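Local structure of resiniferatoxin-binding, phosphotriesterase-related protein (Rhodobacter sphaeroides 2.4.1, 3K2G) at residues I172-I178 / L204-H209; T31-L37 / S102-T107; R232-L236 / R350-A354. The protein is probably a zinc-dependent hydrolase of the phosphotriesterase family, a TIM barrel that holds two zinc ions and is thought to act on phosphate esters. All blocks are in the same frame, centred on the assembly; numbering follows the deposited sequence.

Contact 1: I172-I178 / L204-H209; sequences IGLIGEI and LPLMVH. With ZN (zinc ion), chain J; ZN (zinc ion), chain I.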
# COMPACT_ATOMS: atom_id res chain seq x y z
N ILE B 172 -24.66 6.31 -37.86
CA ILE B 172 -23.83 6.21 -36.67
C ILE B 172 -22.58 5.39 -36.93
O ILE B 172 -22.55 4.54 -37.82
CB ILE B 172 -24.61 5.59 -35.49
CG1 ILE B 172 -25.08 4.18 -35.85
CG2 ILE B 172 -25.79 6.48 -35.12
CD1 ILE B 172 -25.75 3.44 -34.71
N GLY B 173 -21.54 5.66 -36.14
CA GLY B 173 -20.28 4.95 -36.31
C GLY B 173 -19.89 4.22 -35.05
O GLY B 173 -18.90 3.49 -35.00
N LEU B 174 -20.70 4.42 -34.02
CA LEU B 174 -20.47 3.78 -32.73
C LEU B 174 -21.83 3.64 -32.08
O LEU B 174 -22.74 4.43 -32.32
CB LEU B 174 -19.55 4.65 -31.86
CG LEU B 174 -19.79 4.72 -30.35
CD1 LEU B 174 -18.49 4.52 -29.61
CD2 LEU B 174 -20.40 6.06 -29.98
N ILE B 175 -21.97 2.61 -31.26
CA ILE B 175 -23.22 2.37 -30.57
C ILE B 175 -23.06 2.91 -29.17
O ILE B 175 -22.47 2.24 -28.32
CB ILE B 175 -23.53 0.87 -30.43
CG1 ILE B 175 -23.69 0.25 -31.82
CG2 ILE B 175 -24.77 0.67 -29.57
CD1 ILE B 175 -24.15 -1.20 -31.82
N GLY B 176 -23.54 4.11 -28.87
CA GLY B 176 -23.33 4.46 -27.49
C GLY B 176 -23.23 5.70 -26.65
O GLY B 176 -23.46 6.85 -27.02
N GLU B 177 -22.87 5.32 -25.43
CA GLU B 177 -22.74 6.07 -24.21
C GLU B 177 -24.07 5.50 -23.72
O GLU B 177 -25.05 6.23 -23.54
CB GLU B 177 -22.83 7.59 -24.42
CG GLU B 177 -23.24 8.36 -23.14
CD GLU B 177 -22.08 8.92 -22.32
OE1 GLU B 177 -21.66 8.26 -21.34
OE2 GLU B 177 -21.61 10.03 -22.64
N ILE B 178 -24.12 4.18 -23.60
CA ILE B 178 -25.33 3.51 -23.13
C ILE B 178 -25.37 3.68 -21.62
O ILE B 178 -24.41 3.36 -20.93
CB ILE B 178 -25.35 2.01 -23.47
CG1 ILE B 178 -25.15 1.78 -24.97
CG2 ILE B 178 -26.68 1.41 -23.03
CD1 ILE B 178 -26.22 2.40 -25.86
N LEU B 204 -20.63 -2.76 -35.13
CA LEU B 204 -20.07 -1.47 -34.70
C LEU B 204 -19.60 -1.54 -33.25
O LEU B 204 -20.08 -2.38 -32.47
CB LEU B 204 -21.11 -0.36 -34.81
CG LEU B 204 -21.47 0.16 -36.20
CD1 LEU B 204 -22.58 1.21 -36.09
CD2 LEU B 204 -20.22 0.76 -36.85
N PRO B 205 -18.66 -0.66 -32.87
CA PRO B 205 -18.14 -0.64 -31.49
C PRO B 205 -19.27 -0.32 -30.51
O PRO B 205 -20.25 0.31 -30.88
CB PRO B 205 -17.10 0.47 -31.53
CG PRO B 205 -16.63 0.46 -32.95
CD PRO B 205 -17.91 0.29 -33.71
N LEU B 206 -19.10 -0.75 -29.26
CA LEU B 206 -20.09 -0.52 -28.22
C LEU B 206 -19.44 0.24 -27.07
O LEU B 206 -18.38 -0.15 -26.57
CB LEU B 206 -20.65 -1.85 -27.72
CG LEU B 206 -21.62 -1.80 -26.53
CD1 LEU B 206 -22.90 -1.07 -26.92
CD2 LEU B 206 -21.94 -3.23 -26.08
N MSE B 207 -20.07 1.33 -26.65
CA MSE B 207 -19.55 2.16 -25.57
C MSE B 207 -20.57 2.22 -24.45
O MSE B 207 -21.74 2.55 -24.68
CB MSE B 207 -19.25 3.57 -26.09
CG MSE B 207 -18.64 4.52 -25.06
SE MSE B 207 -18.22 6.20 -25.83
CE MSE B 207 -16.60 5.70 -26.78
N VAL B 208 -20.13 1.90 -23.24
CA VAL B 208 -21.02 1.88 -22.10
C VAL B 208 -20.64 2.83 -20.97
O VAL B 208 -19.51 2.82 -20.47
CB VAL B 208 -21.12 0.45 -21.51
CG1 VAL B 208 -22.13 0.42 -20.37
CG2 VAL B 208 -21.54 -0.53 -22.60
N HIS B 209 -21.61 3.65 -20.57
CA HIS B 209 -21.43 4.60 -19.48
C HIS B 209 -21.48 3.82 -18.17
O HIS B 209 -22.41 3.06 -17.91
CB HIS B 209 -22.55 5.64 -19.48
CG HIS B 209 -22.71 6.35 -18.17
ND1 HIS B 209 -22.32 7.66 -17.98
CD2 HIS B 209 -23.21 5.93 -16.98
CE1 HIS B 209 -22.56 8.01 -16.73
NE2 HIS B 209 -23.10 6.99 -16.10
ZN ZN J . -21.45 9.19 -19.18
ZN ZN I . -20.22 11.52 -21.68
O HOH W 1 -20.77 11.09 -19.84
O HOH W 2 -21.52 10.79 -17.38
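In the TIM barrel, strands 175-178 and 206-208 form a parallel pair within a beta-alpha-beta unit, and their C-terminal ends bring Glu-177 and His-209 to the binuclear zinc site. The pairing starts with Ile-175 N bonded to Pro-205 O at 2.9 Å, and Ile-175 O takes the N-H of Met-207. A beta bulge then shifts the register by one residue, so that Met-207 O accepts from both Glu-177 N and Ile-178 N, each at 3.1 Å and from the same face of its carbonyl. Glu-177 is the extra residue of the bulge, with an unusual positive phi (103°). It has CG anti to its backbone N (chi1 157°) and bends at chi2, and its carboxylate bridges the metals: OE1 binds one zinc ion at 2.4 Å and OE2 the other at 2.2 Å. His-209 ND1 holds the first of these at 2.1 Å, with Glu-177 OE1 at the edge of the imidazole, and water 1 also bridges the two metals. On the Met-207 face, Leu-174 CD1 meets the selenomethionine methyl CE at 3.6 Å. On the other, Leu-206 CD1 lies 3.7 Å from Ile-175 CG2. Helix 186-202, which links the strands, covers Ile-175 and Ile-178, helix 150-162 packs on Ile-172 and Leu-204, and strand 234-236 continues the sheet beyond Leu-206 and Val-208.

Contact 2: T31-L37 / S102-T107; sequences TLMHEHL and SIVDPT. With ZN (zinc ion), chain I.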
# COMPACT_ATOMS: atom_id res chain seq x y z
N THR B 31 -7.16 11.28 -31.94
CA THR B 31 -8.58 11.32 -31.59
C THR B 31 -8.98 11.40 -30.12
O THR B 31 -8.29 10.88 -29.25
CB THR B 31 -9.27 10.06 -32.19
OG1 THR B 31 -9.05 10.02 -33.60
CG2 THR B 31 -10.76 10.06 -31.89
N LEU B 32 -10.12 12.04 -29.88
CA LEU B 32 -10.71 12.14 -28.56
C LEU B 32 -11.92 11.19 -28.65
O LEU B 32 -12.89 11.47 -29.36
CB LEU B 32 -11.18 13.57 -28.25
CG LEU B 32 -10.11 14.62 -27.92
CD1 LEU B 32 -10.78 15.99 -27.75
CD2 LEU B 32 -9.40 14.23 -26.63
N MSE B 33 -11.83 10.08 -27.93
CA MSE B 33 -12.87 9.05 -27.94
C MSE B 33 -14.18 9.38 -27.24
O MSE B 33 -15.18 8.68 -27.45
CB MSE B 33 -12.32 7.77 -27.31
CG MSE B 33 -11.38 6.96 -28.22
SE MSE B 33 -12.19 6.34 -29.82
CE MSE B 33 -13.72 5.48 -29.02
N HIS B 34 -14.20 10.42 -26.42
CA HIS B 34 -15.43 10.70 -25.71
C HIS B 34 -15.61 12.17 -25.36
O HIS B 34 -15.10 12.65 -24.34
CB HIS B 34 -15.45 9.84 -24.44
CG HIS B 34 -16.75 9.84 -23.71
ND1 HIS B 34 -17.40 8.68 -23.36
CD2 HIS B 34 -17.50 10.86 -23.22
CE1 HIS B 34 -18.50 8.98 -22.68
NE2 HIS B 34 -18.58 10.30 -22.58
N GLU B 35 -16.36 12.88 -26.20
CA GLU B 35 -16.62 14.30 -25.99
C GLU B 35 -18.04 14.64 -26.42
O GLU B 35 -18.58 14.02 -27.34
CB GLU B 35 -15.66 15.16 -26.82
CG GLU B 35 -14.19 14.86 -26.65
CD GLU B 35 -13.68 15.18 -25.25
OE1 GLU B 35 -14.25 16.08 -24.59
OE2 GLU B 35 -12.71 14.53 -24.81
N HIS B 36 -18.64 15.62 -25.76
CA HIS B 36 -19.98 16.06 -26.15
C HIS B 36 -19.78 17.44 -26.75
O HIS B 36 -19.18 18.31 -26.12
CB HIS B 36 -20.89 16.12 -24.93
CG HIS B 36 -21.11 14.80 -24.28
ND1 HIS B 36 -22.00 13.87 -24.76
CD2 HIS B 36 -20.49 14.22 -23.22
CE1 HIS B 36 -21.93 12.77 -24.03
NE2 HIS B 36 -21.02 12.96 -23.09
N LEU B 37 -20.26 17.62 -27.97
CA LEU B 37 -20.12 18.90 -28.66
C LEU B 37 -21.32 19.80 -28.43
O LEU B 37 -21.22 21.02 -28.45
CB LEU B 37 -19.90 18.66 -30.15
CG LEU B 37 -18.68 17.75 -30.38
CD1 LEU B 37 -18.42 17.58 -31.86
CD2 LEU B 37 -17.47 18.34 -29.68
N SER B 102 -9.88 13.84 -35.17
CA SER B 102 -11.22 13.28 -34.98
C SER B 102 -11.77 13.35 -33.56
O SER B 102 -11.03 13.30 -32.59
CB SER B 102 -11.22 11.82 -35.43
OG SER B 102 -10.61 11.66 -36.71
N ILE B 103 -13.10 13.44 -33.47
CA ILE B 103 -13.78 13.44 -32.18
C ILE B 103 -14.97 12.48 -32.22
O ILE B 103 -15.74 12.46 -33.19
CB ILE B 103 -14.30 14.83 -31.79
CG1 ILE B 103 -13.13 15.78 -31.56
CG2 ILE B 103 -15.14 14.72 -30.51
CD1 ILE B 103 -13.55 17.20 -31.20
N VAL B 104 -15.11 11.68 -31.17
CA VAL B 104 -16.22 10.74 -31.06
C VAL B 104 -17.22 11.35 -30.07
O VAL B 104 -16.90 11.55 -28.90
CB VAL B 104 -15.77 9.35 -30.53
CG1 VAL B 104 -16.97 8.41 -30.43
CG2 VAL B 104 -14.71 8.76 -31.47
N ASP B 105 -18.42 11.65 -30.56
CA ASP B 105 -19.44 12.24 -29.71
C ASP B 105 -20.50 11.19 -29.40
O ASP B 105 -21.33 10.84 -30.24
CB ASP B 105 -20.10 13.43 -30.41
CG ASP B 105 -21.03 14.19 -29.49
OD1 ASP B 105 -21.75 13.54 -28.71
OD2 ASP B 105 -21.05 15.44 -29.56
N PRO B 106 -20.49 10.67 -28.16
CA PRO B 106 -21.44 9.65 -27.73
C PRO B 106 -22.78 10.17 -27.21
O PRO B 106 -23.51 9.45 -26.53
CB PRO B 106 -20.66 8.91 -26.65
CG PRO B 106 -19.93 10.04 -25.98
CD PRO B 106 -19.44 10.87 -27.15
N THR B 107 -23.11 11.42 -27.53
CA THR B 107 -24.38 11.99 -27.08
C THR B 107 -25.48 11.18 -27.76
O THR B 107 -25.54 11.10 -28.98
CB THR B 107 -24.52 13.49 -27.49
OG1 THR B 107 -23.44 14.24 -26.94
CG2 THR B 107 -25.84 14.06 -26.97
ZN ZN I . -20.22 11.52 -21.68
O HOH W 1 -20.77 11.09 -19.84
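Thr-107 OG1 is held between two partners: it accepts a nearly straight bond (173°) from His-36 ND1 at 2.6 Å, lying almost in the imidazole plane, and donates to the syn lone pair of Asp-105 OD1 at 2.5 Å. Thr-107 N also reaches Asp-105 OD1, at 2.8 Å, closing an Asx turn. This relay through the hydroxyl fixes the rotation of the ring, whose NE2 binds a zinc ion, and the carboxylate behind it would probably make the imidazole a stronger metal ligand. Asp-105 OD2 receives Leu-37 N from above the carboxylate plane, so one aspartate holds both the backbone and, at second shell, the histidine. His-34 and His-36 form the HxH metal motif that follows the first barrel strand in this family; Glu-177 and Asp-304 complete the protein ligands of their zinc ion. With CG anti to the backbone N (chi1 -170°), His-34 turns one ring face to Pro-106, whose CG stands 3.6 Å from the ring centroid in a CH-pi contact. Upstream, strands 31-32 and 102-105 run parallel: Leu-32 N bonds to Ser-102 O, Val-104 N to Leu-32 O, and Glu-35 N to Val-104 O. Met-33 lies alongside Val-104, SE 3.9 Å from CG2, while Ile-103 CG2 packs crosswise on Glu-35 CB. Helix 85-97 covers Leu-32, Leu-37 and Ile-103, and the carboxylate of Glu-35 turns to Ser-302 and His-303.

Contact 3: R232-L236 / R350-A354; sequences RHTVL and RVFDA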
# COMPACT_ATOMS: atom_id res chain seq x y z
N ARG B 232 -13.99 -7.22 -27.11
CA ARG B 232 -12.80 -6.60 -27.67
C ARG B 232 -13.07 -5.22 -28.30
O ARG B 232 -12.15 -4.44 -28.53
CB ARG B 232 -12.19 -7.53 -28.72
CG ARG B 232 -10.68 -7.43 -28.85
CD ARG B 232 -9.98 -8.09 -27.68
NE ARG B 232 -8.61 -7.59 -27.55
CZ ARG B 232 -7.79 -7.93 -26.57
NH1 ARG B 232 -8.18 -8.77 -25.63
NH2 ARG B 232 -6.57 -7.40 -26.52
N HIS B 233 -14.33 -4.93 -28.58
CA HIS B 233 -14.69 -3.64 -29.16
C HIS B 233 -15.78 -2.97 -28.31
O HIS B 233 -16.66 -2.26 -28.82
CB HIS B 233 -15.12 -3.82 -30.62
CG HIS B 233 -14.00 -4.26 -31.50
ND1 HIS B 233 -13.05 -3.39 -31.99
CD2 HIS B 233 -13.60 -5.50 -31.90
CE1 HIS B 233 -12.12 -4.06 -32.64
NE2 HIS B 233 -12.43 -5.35 -32.60
N THR B 234 -15.70 -3.24 -27.01
CA THR B 234 -16.61 -2.67 -26.02
C THR B 234 -15.76 -1.70 -25.19
O THR B 234 -14.69 -2.07 -24.72
CB THR B 234 -17.19 -3.75 -25.08
OG1 THR B 234 -18.03 -4.63 -25.83
CG2 THR B 234 -18.00 -3.10 -23.96
N VAL B 235 -16.24 -0.48 -25.03
CA VAL B 235 -15.52 0.55 -24.28
C VAL B 235 -16.24 0.85 -22.98
O VAL B 235 -17.43 1.19 -22.98
CB VAL B 235 -15.43 1.87 -25.09
CG1 VAL B 235 -14.73 2.94 -24.26
CG2 VAL B 235 -14.67 1.63 -26.40
N LEU B 236 -15.53 0.73 -21.86
CA LEU B 236 -16.10 1.02 -20.55
C LEU B 236 -15.72 2.45 -20.18
O LEU B 236 -14.54 2.74 -19.97
CB LEU B 236 -15.53 0.06 -19.50
CG LEU B 236 -15.84 -1.43 -19.70
CD1 LEU B 236 -15.05 -2.25 -18.69
CD2 LEU B 236 -17.33 -1.67 -19.53
N ARG B 350 -7.93 1.06 -32.95
CA ARG B 350 -8.21 -0.30 -32.51
C ARG B 350 -9.67 -0.46 -32.12
O ARG B 350 -10.26 -1.52 -32.29
CB ARG B 350 -7.33 -0.69 -31.31
CG ARG B 350 -5.87 -0.93 -31.65
CD ARG B 350 -5.09 -1.39 -30.42
NE ARG B 350 -3.81 -1.98 -30.78
CZ ARG B 350 -2.62 -1.44 -30.51
NH1 ARG B 350 -2.55 -0.27 -29.88
NH2 ARG B 350 -1.51 -2.07 -30.88
N VAL B 351 -10.26 0.59 -31.57
CA VAL B 351 -11.66 0.52 -31.18
C VAL B 351 -12.55 0.22 -32.38
O VAL B 351 -13.48 -0.59 -32.29
CB VAL B 351 -12.14 1.86 -30.55
CG1 VAL B 351 -13.64 1.80 -30.28
CG2 VAL B 351 -11.37 2.12 -29.25
N PHE B 352 -12.24 0.86 -33.50
CA PHE B 352 -13.02 0.72 -34.72
C PHE B 352 -12.50 -0.30 -35.73
O PHE B 352 -13.21 -0.66 -36.67
CB PHE B 352 -13.08 2.07 -35.43
CG PHE B 352 -13.77 3.14 -34.64
CD1 PHE B 352 -15.16 3.25 -34.67
CD2 PHE B 352 -13.03 4.05 -33.89
CE1 PHE B 352 -15.81 4.26 -33.96
CE2 PHE B 352 -13.67 5.07 -33.17
CZ PHE B 352 -15.07 5.18 -33.21
N ASP B 353 -11.28 -0.77 -35.53
CA ASP B 353 -10.67 -1.70 -36.48
C ASP B 353 -10.06 -2.93 -35.83
O ASP B 353 -9.01 -2.85 -35.20
CB ASP B 353 -9.59 -0.95 -37.25
CG ASP B 353 -9.16 -1.67 -38.51
OD1 ASP B 353 -9.04 -2.91 -38.47
OD2 ASP B 353 -8.94 -0.99 -39.53
N ALA B 354 -10.70 -4.08 -36.01
CA ALA B 354 -10.20 -5.32 -35.43
C ALA B 354 -8.92 -5.83 -36.10
O ALA B 354 -8.26 -6.71 -35.56
CB ALA B 354 -11.28 -6.39 -35.49
O HOH W 3 -9.74 -3.96 -30.14
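The backbones come closest where the CA atoms of His-233, just before strand 234-236, and Val-351, near the C-terminal end of helix 337-352, lie 5.5 Å apart. His-233 carries most of the contact. Its CG is anti to the carbonyl carbon (chi1 -67°), and the imidazole reaches across to the helix end, where ND1 donates to Val-351 O at 2.8 Å. The bond is fairly straight at the hydrogen (157°), yet it comes to the carbonyl from well above its plane, and the oxygen is tilted 15° from the plane of the ring. Arg-350 O also sits at the ring edge, 3.2 Å from CE1. Farther round the imidazole, NE2 lies 3.3 Å from Ala-354 CB, where the chain has already left the helix. Water 3 can donate to Arg-232 O (2.9 Å) and, at a longer 3.3 Å, to Arg-350 O, though not necessarily to both at once; Arg-232 O has a further partner in Arg-298. Deeper in, Val-235 points toward the helix and meets Val-351 at about a right angle, CG2 to CG1 4.0 Å. Strands 258-261 and 299-301 flank this apolar pair through Phe-258 and Leu-300, while Pro-205 packs on Val-351 and Phe-352. The last turn of the helix is thus seated at the N-terminal end of the barrel strand. Carbonyls at a helix C-terminus are no longer all used by the helix itself, and here the imidazole N-H supplies Val-351 O with a donor, an interaction that the partial negative charge of the helix end would probably strengthen.

Overall arrangement
From the N terminus, contact 2 comes first: it pairs 31-37 with 102-107 and closes a loop of 64 residues that includes helix 85-97. Contact 1 then closes the short loop through helix 186-202, and contact 3 spans the 113 residues from 232-236 to the end of helix 337-352. The three follow in series, neither nesting nor crossing. Contacts 1 and 2 meet at the zinc ion held by His-34, His-36 and Glu-177, and they share water 1. Contacts 1 and 3 join through neighbouring strands 206-208 and 234-236. Met-33 touches Val-351 and Phe-352, and Val-104 touches Phe-352, bringing contact 2 against the last helix.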